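Local coordinates for pyruvate kinase 1 (Trypanosoma brucei brucei, PDB 4KCT), which catalyses the transfer of phosphate from phosphoenolpyruvate to ADP, the last step of glycolysis, and also has an intrinsic oxaloacetate decarboxylase activity, at residues A[115-120]-A[124-129]; A[140-145]-A[149-154]. All coordinates share one frame; numbering follows the deposited sequence.

Contact 1. Residues A[115-120]-A[124-129]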
ATOM      1  N   ALA A 115      41.510  14.483  46.779  1.00 28.14           N
ATOM      2  CA  ALA A 115      41.721  14.804  48.206  1.00 29.82           C
ATOM      3  C   ALA A 115      40.445  14.535  49.018  1.00 31.27           C
ATOM      4  O   ALA A 115      40.510  14.196  50.201  1.00 29.50           O
ATOM      5  CB  ALA A 115      42.167  16.242  48.389  1.00 28.08           C
ATOM      6  N   TYR A 116      39.288  14.706  48.378  1.00 28.02           N
ATOM      7  CA  TYR A 116      38.006  14.671  49.084  1.00 24.72           C
ATOM      8  C   TYR A 116      37.349  13.282  49.052  1.00 26.14           C
ATOM      9  O   TYR A 116      36.218  13.098  49.536  1.00 25.46           O
ATOM     10  CB  TYR A 116      37.047  15.734  48.524  1.00 24.48           C
ATOM     11  CG  TYR A 116      37.467  17.137  48.878  1.00 29.25           C
ATOM     12  CD1 TYR A 116      37.123  17.691  50.100  1.00 28.78           C
ATOM     13  CD2 TYR A 116      38.364  17.837  48.068  1.00 30.38           C
ATOM     14  CE1 TYR A 116      37.624  18.929  50.493  1.00 34.75           C
ATOM     15  CE2 TYR A 116      38.870  19.070  48.455  1.00 35.79           C
ATOM     16  CZ  TYR A 116      38.478  19.617  49.657  1.00 36.05           C
ATOM     17  OH  TYR A 116      38.932  20.866  50.014  1.00 46.99           O
ATOM     18  N   GLU A 117      38.064  12.307  48.503  1.00 25.84           N
ATOM     19  CA  GLU A 117      37.476  11.009  48.205  1.00 27.29           C
ATOM     20  C   GLU A 117      36.876  10.341  49.452  1.00 30.10           C
ATOM     21  O   GLU A 117      35.846   9.640  49.372  1.00 25.83           O
ATOM     22  CB  GLU A 117      38.533  10.095  47.581  1.00 30.54           C
ATOM     23  CG  GLU A 117      38.079   8.665  47.407  1.00 33.33           C
ATOM     24  CD  GLU A 117      39.176   7.777  46.864  1.00 44.42           C
ATOM     25  OE1 GLU A 117      40.331   8.252  46.737  1.00 44.31           O
ATOM     26  OE2 GLU A 117      38.885   6.605  46.558  1.00 42.99           O
ATOM     27  N   LYS A 118      37.535  10.512  50.600  1.00 26.10           N
ATOM     28  CA  LYS A 118      37.157   9.743  51.777  1.00 27.54           C
ATOM     29  C   LYS A 118      36.425  10.534  52.839  1.00 27.19           C
ATOM     30  O   LYS A 118      36.068   9.982  53.881  1.00 27.14           O
ATOM     31  CB  LYS A 118      38.365   9.000  52.365  1.00 29.62           C
ATOM     32  CG  LYS A 118      39.001   8.034  51.375  1.00 32.64           C
ATOM     33  CD  LYS A 118      40.164   7.283  52.004  1.00 39.44           C
ATOM     34  CE  LYS A 118      40.962   6.508  50.960  1.00 36.41           C
ATOM     35  NZ  LYS A 118      42.223   5.967  51.555  1.00 40.34           N
ATOM     36  N   VAL A 119      36.118  11.794  52.542  1.00 24.66           N
ATOM     37  CA  VAL A 119      35.598  12.725  53.561  1.00 26.57           C
ATOM     38  C   VAL A 119      34.454  13.573  53.024  1.00 26.63           C
ATOM     39  O   VAL A 119      34.382  14.779  53.304  1.00 25.97           O
ATOM     40  CB  VAL A 119      36.681  13.728  54.060  1.00 29.55           C
ATOM     41  CG1 VAL A 119      37.628  13.063  55.022  1.00 30.04           C
ATOM     42  CG2 VAL A 119      37.418  14.347  52.883  1.00 27.50           C
ATOM     43  N   GLY A 120      33.506  12.945  52.338  1.00 24.15           N
ATOM     44  CA  GLY A 120      32.397  13.697  51.801  1.00 22.34           C
ATOM     45  C   GLY A 120      31.468  14.187  52.897  1.00 24.76           C
ATOM     46  O   GLY A 120      31.247  13.502  53.911  1.00 26.75           O
ATOM     47  N   LYS A 124      30.329  19.166  50.520  1.00 25.90           N
ATOM     48  CA  LYS A 124      31.224  18.822  49.431  1.00 26.99           C
ATOM     49  C   LYS A 124      31.535  17.345  49.421  1.00 21.36           C
ATOM     50  O   LYS A 124      31.801  16.748  50.465  1.00 25.20           O
ATOM     51  CB  LYS A 124      32.511  19.621  49.542  1.00 24.88           C
ATOM     52  CG  LYS A 124      33.524  19.314  48.468  1.00 26.79           C
ATOM     53  CD  LYS A 124      34.708  20.244  48.651  1.00 35.71           C
ATOM     54  CE  LYS A 124      35.290  20.681  47.335  1.00 33.15           C
ATOM     55  NZ  LYS A 124      36.162  21.869  47.534  1.00 40.53           N
ATOM     56  N   PHE A 125      31.411  16.722  48.257  1.00 21.26           N
ATOM     57  CA  PHE A 125      31.799  15.326  48.137  1.00 20.14           C
ATOM     58  C   PHE A 125      32.361  14.998  46.760  1.00 20.80           C
ATOM     59  O   PHE A 125      32.264  15.799  45.817  1.00 20.45           O
ATOM     60  CB  PHE A 125      30.635  14.380  48.520  1.00 21.53           C
ATOM     61  CG  PHE A 125      29.489  14.377  47.537  1.00 19.90           C
ATOM     62  CD1 PHE A 125      29.540  13.599  46.388  1.00 18.54           C
ATOM     63  CD2 PHE A 125      28.328  15.110  47.801  1.00 22.54           C
ATOM     64  CE1 PHE A 125      28.451  13.543  45.508  1.00 19.71           C
ATOM     65  CE2 PHE A 125      27.234  15.052  46.946  1.00 23.63           C
ATOM     66  CZ  PHE A 125      27.300  14.289  45.776  1.00 21.45           C
ATOM     67  N   TYR A 126      32.983  13.836  46.668  1.00 19.84           N
ATOM     68  CA  TYR A 126      33.846  13.503  45.561  1.00 20.92           C
ATOM     69  C   TYR A 126      33.056  12.628  44.556  1.00 21.08           C
ATOM     70  O   TYR A 126      32.248  11.777  44.960  1.00 19.04           O
ATOM     71  CB  TYR A 126      35.046  12.725  46.101  1.00 21.16           C
ATOM     72  CG  TYR A 126      35.902  12.069  45.050  1.00 22.59           C
ATOM     73  CD1 TYR A 126      36.810  12.818  44.306  1.00 21.46           C
ATOM     74  CD2 TYR A 126      35.922  10.671  44.907  1.00 22.25           C
ATOM     75  CE1 TYR A 126      37.638  12.214  43.377  1.00 22.63           C
ATOM     76  CE2 TYR A 126      36.808  10.052  44.035  1.00 23.72           C
ATOM     77  CZ  TYR A 126      37.641  10.834  43.253  1.00 26.41           C
ATOM     78  OH  TYR A 126      38.508  10.245  42.381  1.00 29.79           O
ATOM     79  N   ILE A 127      33.328  12.818  43.266  1.00 19.26           N
ATOM     80  CA  ILE A 127      32.849  11.891  42.221  1.00 21.41           C
ATOM     81  C   ILE A 127      34.055  11.467  41.380  1.00 23.49           C
ATOM     82  O   ILE A 127      34.911  12.301  41.068  1.00 22.16           O
ATOM     83  CB  ILE A 127      31.771  12.580  41.346  1.00 20.77           C
ATOM     84  CG1 ILE A 127      30.470  12.721  42.137  1.00 22.14           C
ATOM     85  CG2 ILE A 127      31.514  11.798  40.061  1.00 22.59           C
ATOM     86  CD1 ILE A 127      29.407  13.552  41.417  1.00 22.29           C
ATOM     87  N   ASP A 128      34.207  10.159  41.151  1.00 21.36           N
ATOM     88  CA  ASP A 128      35.475   9.604  40.657  1.00 23.41           C
ATOM     89  C   ASP A 128      35.589   9.609  39.124  1.00 25.19           C
ATOM     90  O   ASP A 128      36.237   8.750  38.557  1.00 29.94           O
ATOM     91  CB  ASP A 128      35.712   8.184  41.204  1.00 24.29           C
ATOM     92  CG  ASP A 128      34.693   7.146  40.651  1.00 29.79           C
ATOM     93  OD1 ASP A 128      33.938   7.456  39.705  1.00 27.01           O
ATOM     94  OD2 ASP A 128      34.670   6.017  41.151  1.00 30.00           O
ATOM     95  N   TYR A 129      35.033  10.626  38.476  1.00 22.85           N
ATOM     96  CA  TYR A 129      35.162  10.790  37.012  1.00 22.13           C
ATOM     97  C   TYR A 129      35.835  12.119  36.669  1.00 23.37           C
ATOM     98  O   TYR A 129      35.237  13.161  36.865  1.00 22.98           O
ATOM     99  CB  TYR A 129      33.762  10.747  36.357  1.00 23.39           C
ATOM    100  CG  TYR A 129      33.785  10.867  34.865  1.00 21.57           C
ATOM    101  CD1 TYR A 129      34.406   9.896  34.085  1.00 22.09           C
ATOM    102  CD2 TYR A 129      33.280  12.001  34.227  1.00 24.31           C
ATOM    103  CE1 TYR A 129      34.481  10.028  32.719  1.00 22.88           C
ATOM    104  CE2 TYR A 129      33.346  12.137  32.838  1.00 24.30           C
ATOM    105  CZ  TYR A 129      33.916  11.132  32.098  1.00 23.54           C
ATOM    106  OH  TYR A 129      34.010  11.238  30.748  1.00 26.49           O
TER
HETATM  107  O   HOH W   1      33.567  12.028  49.012  1.00 18.77           O
HETATM  108  O   HOH W   2      34.110  17.029  51.910  1.00 32.14           O
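Glu117 and Tyr126 face each other with CA atoms 5.1 Å apart, where a type I beta turn from Tyr116 to Val119 leans against strand 124-126. No direct hydrogen bond joins the two backbones; two waters stand in. One accepts from Tyr126 N and bridges to Tyr116 O, while the other donates to both Val119 O and Lys124 O. Gly120 lies close to the strand, its CA 3.8 Å from Phe125 CB and in CA-H...O contact with Lys124 O. The Lys124 chain bends at chi3 (-143°) and passes over one face of the Tyr116 ring. Lys124 CD sits 3.8 Å from the centroid of the Tyr116 ring in a CH-pi contact. Lys124 NZ adds an off-centre cation-pi interaction, 4.3 Å from that Tyr116 centroid. On Tyr126, CB of Glu117 covers one face 4.1 Å from the centroid, and the two side chains run alongside each other in the same direction. The Glu117 carboxylate goes on to a salt bridge with Arg175. Strand 124-126 is an outermost strand of the mixed sheet; it pairs with strand 107-111 through Phe125, whose side chain packs on Val108 and Val110, while the backbones of Glu117 and Gly120 hydrogen-bond to that of Leu94.

Contact 2. Residues A[140-145]-A[149-154]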
ATOM      1  N   GLY A 140      22.520  21.430  33.694  1.00 37.16           N
ATOM      2  CA  GLY A 140      22.433  19.975  33.540  1.00 31.90           C
ATOM      3  C   GLY A 140      22.170  19.264  34.863  1.00 33.25           C
ATOM      4  O   GLY A 140      22.174  19.881  35.929  1.00 32.20           O
ATOM      5  N   SER A 141      21.976  17.955  34.797  1.00 27.57           N
ATOM      6  CA  SER A 141      21.712  17.170  35.981  1.00 28.70           C
ATOM      7  C   SER A 141      22.812  16.151  36.283  1.00 25.56           C
ATOM      8  O   SER A 141      23.397  15.541  35.372  1.00 27.30           O
ATOM      9  CB  SER A 141      20.367  16.454  35.844  1.00 31.25           C
ATOM     10  OG  SER A 141      19.324  17.396  35.770  1.00 35.84           O
ATOM     11  N   ILE A 142      23.001  15.886  37.565  1.00 21.83           N
ATOM     12  CA  ILE A 142      23.722  14.722  37.992  1.00 23.93           C
ATOM     13  C   ILE A 142      22.781  13.874  38.809  1.00 22.91           C
ATOM     14  O   ILE A 142      22.124  14.376  39.705  1.00 22.69           O
ATOM     15  CB  ILE A 142      24.940  15.115  38.854  1.00 21.63           C
ATOM     16  CG1 ILE A 142      25.945  15.909  38.010  1.00 23.30           C
ATOM     17  CG2 ILE A 142      25.580  13.877  39.459  1.00 22.89           C
ATOM     18  CD1 ILE A 142      27.036  16.605  38.830  1.00 24.97           C
ATOM     19  N   TYR A 143      22.701  12.591  38.483  1.00 22.73           N
ATOM     20  CA  TYR A 143      21.845  11.679  39.206  1.00 22.69           C
ATOM     21  C   TYR A 143      22.706  10.873  40.154  1.00 25.73           C
ATOM     22  O   TYR A 143      23.773  10.378  39.765  1.00 24.21           O
ATOM     23  CB  TYR A 143      21.145  10.725  38.226  1.00 22.54           C
ATOM     24  CG  TYR A 143      20.086  11.388  37.349  1.00 27.16           C
ATOM     25  CD1 TYR A 143      19.481  10.683  36.293  1.00 26.30           C
ATOM     26  CD2 TYR A 143      19.654  12.699  37.598  1.00 27.02           C
ATOM     27  CE1 TYR A 143      18.517  11.285  35.478  1.00 28.22           C
ATOM     28  CE2 TYR A 143      18.729  13.324  36.756  1.00 28.43           C
ATOM     29  CZ  TYR A 143      18.127  12.597  35.731  1.00 32.68           C
ATOM     30  OH  TYR A 143      17.183  13.207  34.916  1.00 32.39           O
ATOM     31  N   VAL A 144      22.193  10.621  41.347  1.00 22.20           N
ATOM     32  CA  VAL A 144      22.938   9.865  42.328  1.00 24.98           C
ATOM     33  C   VAL A 144      22.091   8.705  42.850  1.00 27.56           C
ATOM     34  O   VAL A 144      20.879   8.843  43.020  1.00 27.33           O
ATOM     35  CB  VAL A 144      23.398  10.773  43.492  1.00 24.99           C
ATOM     36  CG1 VAL A 144      24.478  10.089  44.310  1.00 23.32           C
ATOM     37  CG2 VAL A 144      23.892  12.123  42.951  1.00 22.81           C
ATOM     38  N   ASP A 145      22.725   7.542  43.008  1.00 26.28           N
ATOM     39  CA  ASP A 145      22.103   6.394  43.624  1.00 31.07           C
ATOM     40  C   ASP A 145      21.011   5.828  42.728  1.00 34.64           C
ATOM     41  O   ASP A 145      19.819   5.929  43.033  1.00 32.97           O
ATOM     42  CB  ASP A 145      21.553   6.747  45.006  1.00 33.08           C
ATOM     43  CG  ASP A 145      21.526   5.559  45.930  1.00 37.38           C
ATOM     44  OD1 ASP A 145      21.902   4.451  45.488  1.00 36.00           O
ATOM     45  OD2 ASP A 145      21.153   5.728  47.099  1.00 39.67           O
ATOM     46  N   MET A 149      18.353  10.374  43.812  1.00 30.34           N
ATOM     47  CA  MET A 149      18.545  11.780  44.093  1.00 29.49           C
ATOM     48  C   MET A 149      19.003  12.465  42.836  1.00 28.41           C
ATOM     49  O   MET A 149      19.841  11.933  42.104  1.00 31.00           O
ATOM     50  CB  MET A 149      19.593  11.998  45.209  1.00 29.68           C
ATOM     51  CG  MET A 149      19.851  13.482  45.482  1.00 33.59           C
ATOM     52  SD  MET A 149      20.978  13.815  46.863  1.00 46.93           S
ATOM     53  CE  MET A 149      22.116  12.502  46.670  1.00 28.44           C
ATOM     54  N   THR A 150      18.510  13.669  42.602  1.00 26.40           N
ATOM     55  CA  THR A 150      18.975  14.437  41.474  1.00 28.33           C
ATOM     56  C   THR A 150      19.493  15.805  41.898  1.00 28.08           C
ATOM     57  O   THR A 150      18.969  16.429  42.822  1.00 31.87           O
ATOM     58  CB  THR A 150      17.898  14.584  40.379  1.00 32.75           C
ATOM     59  OG1 THR A 150      16.960  15.558  40.785  1.00 38.36           O
ATOM     60  CG2 THR A 150      17.167  13.262  40.141  1.00 29.76           C
ATOM     61  N   LEU A 151      20.604  16.198  41.295  1.00 24.15           N
ATOM     62  CA  LEU A 151      21.200  17.509  41.510  1.00 29.37           C
ATOM     63  C   LEU A 151      21.117  18.278  40.215  1.00 29.83           C
ATOM     64  O   LEU A 151      21.368  17.722  39.142  1.00 30.43           O
ATOM     65  CB  LEU A 151      22.682  17.356  41.899  1.00 27.73           C
ATOM     66  CG  LEU A 151      22.990  16.319  42.986  1.00 30.41           C
ATOM     67  CD1 LEU A 151      24.492  16.030  43.034  1.00 36.62           C
ATOM     68  CD2 LEU A 151      22.529  16.837  44.314  1.00 29.12           C
ATOM     69  N   ARG A 152      20.829  19.571  40.316  1.00 29.64           N
ATOM     70  CA  ARG A 152      20.980  20.474  39.190  1.00 27.75           C
ATOM     71  C   ARG A 152      22.282  21.216  39.332  1.00 27.35           C
ATOM     72  O   ARG A 152      22.567  21.776  40.389  1.00 27.64           O
ATOM     73  CB  ARG A 152      19.827  21.484  39.157  1.00 32.41           C
ATOM     74  CG  ARG A 152      19.960  22.517  38.039  1.00 37.39           C
ATOM     75  CD  ARG A 152      18.711  23.390  37.931  1.00 43.51           C
ATOM     76  NE  ARG A 152      18.195  23.771  39.246  1.00 45.96           N
ATOM     77  CZ  ARG A 152      18.544  24.874  39.901  1.00 48.57           C
ATOM     78  NH1 ARG A 152      18.049  25.116  41.107  1.00 51.62           N
ATOM     79  NH2 ARG A 152      19.383  25.737  39.348  1.00 49.52           N
ATOM     80  N   VAL A 153      23.077  21.237  38.273  1.00 26.46           N
ATOM     81  CA  VAL A 153      24.350  21.936  38.321  1.00 27.54           C
ATOM     82  C   VAL A 153      24.087  23.437  38.198  1.00 30.13           C
ATOM     83  O   VAL A 153      23.468  23.881  37.234  1.00 31.87           O
ATOM     84  CB  VAL A 153      25.269  21.513  37.164  1.00 29.79           C
ATOM     85  CG1 VAL A 153      26.546  22.351  37.175  1.00 24.18           C
ATOM     86  CG2 VAL A 153      25.588  20.017  37.250  1.00 29.41           C
ATOM     87  N   VAL A 154      24.510  24.202  39.201  1.00 30.18           N
ATOM     88  CA  VAL A 154      24.267  25.643  39.220  1.00 30.55           C
ATOM     89  C   VAL A 154      25.389  26.381  38.511  1.00 33.31           C
ATOM     90  O   VAL A 154      25.142  27.229  37.658  1.00 35.68           O
ATOM     91  CB  VAL A 154      24.147  26.198  40.656  1.00 31.08           C
ATOM     92  CG1 VAL A 154      23.850  27.688  40.609  1.00 35.24           C
ATOM     93  CG2 VAL A 154      23.064  25.461  41.437  1.00 33.86           C
TER
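Ser141 to Val144 pair with Met149 to Arg152 in antiparallel register, the axes of strands 141-144 and 149-154 approaching to 4.7 Å with their N-to-C directions 156° apart, and the ladder extends by one further hydrogen bond from Val153 N to Gly140 O. That end bond is nearly straight, with an angle of 176° at the hydrogen. Ile142 and Leu151 exchange two backbone hydrogen bonds, as do Val144 and Met149; in the latter pair Val144 N to Met149 O is the shorter at 2.8 Å and Met149 N to Val144 O the longer at 3.1 Å. The face carrying Ile142, Val144, Met149 and Leu151 is buried and apolar. Met149 lies alongside Val144, and its bend at chi3 (37°) turns CE back to within 3.8 Å of Val144 CB. Leu151 CD1 reaches diagonally to Val144 CG2 at 4.0 Å, and Ile142 CD1 crosses Val153 CG2 at an oblique angle, 4.0 Å away. The two strands form a beta hairpin inside the mixed sheet of the small B domain, which in pyruvate kinases is inserted in the TIM barrel and closes over the active site. Strand 141-144 is flanked by strand 177-179, and strand 149-158 by strand 161-166. Over the partly exposed face, Tyr143 and Thr150 run side by side: Thr150 CG2 touches Tyr143 CD2 at 3.6 Å. CG2 stands anti to the carbonyl carbon of Thr150, leaving OG1 between N and C, where it hydrogen-bonds Asn167 OD1. The Tyr143 side chain lies about 13 Å from the bound pyruvate.

Contact 1 comes first along the chain and is complete before the hairpin of contact 2 begins; their centres lie about 16 Å apart, and both reach the same mixed sheet, well away from the centre of the chain. Contact 1 sits at one edge strand, 124-126; contact 2 is the hairpin 141-144/149-158, separated from strand 124-126 by strands 161-166 and 107-111. Contact 2 turns one face to the domain interior, and contact 1 reaches it through Phe125, whose CZ packs 4.3 Å from Leu151 CD1, the turn lying at the periphery. This implies that the sheet curls, so that non-adjacent strands meet; in pyruvate kinases this B domain closes over the barrel's active site, where pyruvate and magnesium are bound.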